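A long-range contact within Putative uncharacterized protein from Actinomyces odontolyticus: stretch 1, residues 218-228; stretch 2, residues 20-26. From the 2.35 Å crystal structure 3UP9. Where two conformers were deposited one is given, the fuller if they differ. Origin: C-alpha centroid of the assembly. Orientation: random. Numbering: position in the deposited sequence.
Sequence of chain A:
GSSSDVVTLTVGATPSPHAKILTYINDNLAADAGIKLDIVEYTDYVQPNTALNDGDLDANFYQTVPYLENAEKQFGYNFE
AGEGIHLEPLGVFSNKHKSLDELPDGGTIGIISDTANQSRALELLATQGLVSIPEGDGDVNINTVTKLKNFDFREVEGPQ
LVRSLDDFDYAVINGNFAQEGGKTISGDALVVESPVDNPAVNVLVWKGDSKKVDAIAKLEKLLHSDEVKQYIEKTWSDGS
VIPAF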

# COMPACT_ATOMS: atom_id res chain seq x y z
N LYS A 218 -17.36 7.14 -12.58
CA LYS A 218 -18.41 6.77 -11.58
C LYS A 218 -17.82 6.00 -10.36
O LYS A 218 -18.13 6.33 -9.24
CB LYS A 218 -19.61 6.03 -12.22
CG LYS A 218 -20.53 6.92 -13.09
CD LYS A 218 -21.50 6.11 -13.98
CE LYS A 218 -22.38 7.04 -14.81
NZ LYS A 218 -23.71 6.45 -15.15
N LEU A 219 -16.92 5.03 -10.59
CA LEU A 219 -16.25 4.30 -9.53
C LEU A 219 -15.40 5.25 -8.68
O LEU A 219 -15.44 5.22 -7.42
CB LEU A 219 -15.40 3.14 -10.12
CG LEU A 219 -14.54 2.32 -9.16
CD1 LEU A 219 -15.43 1.77 -8.07
CD2 LEU A 219 -13.77 1.23 -9.91
N GLU A 220 -14.65 6.13 -9.34
CA GLU A 220 -13.92 7.17 -8.60
C GLU A 220 -14.86 7.96 -7.64
O GLU A 220 -14.54 8.14 -6.46
CB GLU A 220 -13.18 8.10 -9.58
CG GLU A 220 -12.53 9.36 -8.95
CD GLU A 220 -11.39 9.04 -7.98
OE1 GLU A 220 -10.88 7.88 -7.97
OE2 GLU A 220 -10.98 9.95 -7.26
N LYS A 221 -16.00 8.44 -8.14
CA LYS A 221 -16.95 9.19 -7.32
C LYS A 221 -17.45 8.30 -6.13
O LYS A 221 -17.43 8.76 -4.98
CB LYS A 221 -18.05 9.77 -8.20
CG LYS A 221 -19.21 10.38 -7.44
CD LYS A 221 -19.78 11.62 -8.11
CE LYS A 221 -20.72 12.35 -7.12
NZ LYS A 221 -20.50 13.83 -7.02
N LEU A 222 -17.76 7.02 -6.39
CA LEU A 222 -18.21 6.11 -5.32
C LEU A 222 -17.12 5.85 -4.22
O LEU A 222 -17.40 5.87 -3.00
CB LEU A 222 -18.76 4.78 -5.91
CG LEU A 222 -19.96 4.85 -6.86
CD1 LEU A 222 -20.29 3.45 -7.35
CD2 LEU A 222 -21.18 5.55 -6.26
N LEU A 223 -15.87 5.67 -4.65
CA LEU A 223 -14.71 5.50 -3.75
C LEU A 223 -14.42 6.71 -2.85
O LEU A 223 -13.77 6.56 -1.84
CB LEU A 223 -13.46 5.16 -4.54
CG LEU A 223 -13.16 3.70 -4.90
CD1 LEU A 223 -12.11 3.67 -6.01
CD2 LEU A 223 -12.71 2.93 -3.68
N HIS A 224 -14.87 7.90 -3.25
CA HIS A 224 -14.72 9.13 -2.45
C HIS A 224 -16.00 9.64 -1.94
O HIS A 224 -16.15 10.79 -1.67
CB HIS A 224 -14.07 10.24 -3.24
CG HIS A 224 -12.68 9.96 -3.54
ND1 HIS A 224 -12.34 9.15 -4.53
CD2 HIS A 224 -11.52 10.35 -2.92
CE1 HIS A 224 -11.02 9.02 -4.56
NE2 HIS A 224 -10.50 9.78 -3.58
N SER A 225 -16.96 8.73 -1.75
CA SER A 225 -18.24 9.06 -1.16
C SER A 225 -18.20 9.02 0.37
O SER A 225 -17.30 8.45 0.96
CB SER A 225 -19.33 8.09 -1.64
OG SER A 225 -19.09 6.76 -1.20
N ASP A 226 -19.24 9.60 0.99
CA ASP A 226 -19.43 9.59 2.44
C ASP A 226 -19.69 8.16 2.91
O ASP A 226 -19.25 7.74 3.97
CB ASP A 226 -20.59 10.52 2.85
CG ASP A 226 -20.37 11.20 4.20
OD1 ASP A 226 -20.48 10.54 5.27
OD2 ASP A 226 -20.09 12.43 4.19
N GLU A 227 -20.40 7.41 2.10
CA GLU A 227 -20.68 5.97 2.36
C GLU A 227 -19.41 5.12 2.45
O GLU A 227 -19.20 4.36 3.42
CB GLU A 227 -21.65 5.39 1.30
CG GLU A 227 -23.07 5.96 1.38
CD GLU A 227 -23.27 7.28 0.61
OE1 GLU A 227 -22.32 7.90 0.08
OE2 GLU A 227 -24.42 7.75 0.55
N VAL A 228 -18.51 5.29 1.49
CA VAL A 228 -17.22 4.61 1.58
C VAL A 228 -16.37 5.07 2.78
O VAL A 228 -15.72 4.24 3.39
CB VAL A 228 -16.43 4.70 0.26
CG1 VAL A 228 -14.96 4.38 0.49
CG2 VAL A 228 -17.09 3.79 -0.76
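Stretch 2 20-26: KILTYIN

The most unusual feature of this contact is that a single helical side chain, Ile-25, packs into a hole built from two successive helices. Knobs-into-holes packing is usually illustrated with four residues of one continuous helix. Here Leu-219, Leu-222 and Leu-223 come from the end of a first helix, while the fourth wall, Val-228, belongs to the start of the next, so the socket depends on how the chain changes course between them.

That change of course is accompanied by local bonds. His-224 is the first residue to leave helical phi/psi (-112/27), and its ND1 donates to Glu-220 O at 3.1 Å, back into the turn of helix just completed. Ser-225, extended in psi at 166° and with chi1 in the p well, occupies the N-cap of the second helix: its OG accepts from Val-228 N at 3.1 Å and donates to Leu-222 O at 2.6 Å. One hydroxyl thus ties the end of the first helix to the beginning of the second, linking the backbones of two residues that line the hole.

Stretch 2, residues 20-26, is helical throughout, with backbone bonds such as Ile-25 N to Ile-21 O at 3.1 Å. Its axis meets that of helix 218-223 at 105° between N-to-C directions, nearly perpendicular, with a closest approach of 10.9 Å. So steep a crossing allows no long parallel ridge of contacts. The backbones come nearest at two places, Leu-222 CA to Ile-25 CA at 7.0 Å and Val-228 CA to Ile-21 CA at 7.1 Å, one on each helix of stretch 1.

Ile-25, in an m,t rotamer with its CA-to-CB bond directed toward stretch 1, loses more area to the contact than any other residue. Its CG1 lies 3.5 Å from Val-228 CG2, its CD1 3.6 Å from Leu-223 CD2, and its CG2 3.8 Å from Leu-222 CD1; Leu-219 CD1 stands farther back, 4.4 Å from Ile-25 CG2. One turn earlier, Ile-21 presents its CG2 to Leu-223 CD2 at 3.7 Å and to Val-228 CG1 at 4.0 Å. Leu-22 points sideways at its CA-to-CB bond, yet its end swings closer, bringing CD2 to 4.2 Å from Leu-219 CD1. Leu-219 and Leu-223 reach inward in the same manner from sideways starts.

Tyr-24 extends the contact onto the second helix, against exposed Glu-227 and buried Val-228. Its OH comes within 3.4 Å of Glu-227 CB, and its CD2 lies 4.3 Å from Val-228 CG2, while the ring meets the backbone there obliquely. The Glu-227 side chain begins toward stretch 2, but its carboxylate end leads away.

No hydrogen bond crosses the interface. The general principle is a division between local and long-range forces: polar bonds within stretch 1 span the turn, and apolar packing joins residues at least 194 positions apart in sequence, with 378 Å² buried in total.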

# COMPACT_ATOMS: atom_id res chain seq x y z
N LYS A 20 -11.99 -5.40 -0.11
CA LYS A 20 -13.16 -5.21 0.79
C LYS A 20 -13.95 -3.91 0.51
O LYS A 20 -15.18 -3.90 0.48
CB LYS A 20 -12.72 -5.25 2.27
CG LYS A 20 -12.13 -6.56 2.70
CD LYS A 20 -11.97 -6.70 4.21
CE LYS A 20 -11.80 -8.15 4.69
NZ LYS A 20 -12.98 -8.86 5.30
N ILE A 21 -13.25 -2.80 0.33
CA ILE A 21 -13.86 -1.50 0.01
C ILE A 21 -14.61 -1.64 -1.31
O ILE A 21 -15.75 -1.22 -1.42
CB ILE A 21 -12.80 -0.37 -0.10
CG1 ILE A 21 -12.12 -0.10 1.25
CG2 ILE A 21 -13.39 0.92 -0.62
CD1 ILE A 21 -10.82 0.71 1.06
N LEU A 22 -13.99 -2.29 -2.30
CA LEU A 22 -14.64 -2.47 -3.63
C LEU A 22 -15.87 -3.39 -3.54
O LEU A 22 -16.78 -3.22 -4.33
CB LEU A 22 -13.68 -3.00 -4.70
CG LEU A 22 -12.51 -2.12 -5.14
CD1 LEU A 22 -11.65 -2.94 -6.10
CD2 LEU A 22 -13.00 -0.80 -5.75
N THR A 23 -15.90 -4.29 -2.56
CA THR A 23 -16.98 -5.25 -2.42
C THR A 23 -18.16 -4.49 -1.74
O THR A 23 -19.29 -4.61 -2.20
CB THR A 23 -16.52 -6.52 -1.68
OG1 THR A 23 -15.49 -7.16 -2.46
CG2 THR A 23 -17.67 -7.53 -1.46
N TYR A 24 -17.87 -3.66 -0.73
CA TYR A 24 -18.89 -2.79 -0.17
C TYR A 24 -19.56 -1.97 -1.29
O TYR A 24 -20.78 -1.95 -1.42
CB TYR A 24 -18.34 -1.88 0.95
CG TYR A 24 -19.34 -0.83 1.32
CD1 TYR A 24 -20.42 -1.12 2.11
CD2 TYR A 24 -19.26 0.42 0.77
CE1 TYR A 24 -21.35 -0.15 2.44
CE2 TYR A 24 -20.19 1.38 1.04
CZ TYR A 24 -21.22 1.11 1.89
OH TYR A 24 -22.15 2.10 2.13
N ILE A 25 -18.74 -1.35 -2.13
CA ILE A 25 -19.26 -0.54 -3.24
C ILE A 25 -20.10 -1.41 -4.18
O ILE A 25 -21.21 -1.10 -4.54
CB ILE A 25 -18.14 0.16 -4.04
CG1 ILE A 25 -17.48 1.25 -3.20
CG2 ILE A 25 -18.67 0.71 -5.36
CD1 ILE A 25 -16.19 1.84 -3.76
N ASN A 26 -19.55 -2.53 -4.59
CA ASN A 26 -20.31 -3.39 -5.46
C ASN A 26 -21.68 -3.80 -4.91
O ASN A 26 -22.68 -3.85 -5.61
CB ASN A 26 -19.49 -4.64 -5.80
CG ASN A 26 -19.93 -5.27 -7.09
OD1 ASN A 26 -20.22 -4.55 -8.06
ND2 ASN A 26 -20.01 -6.59 -7.12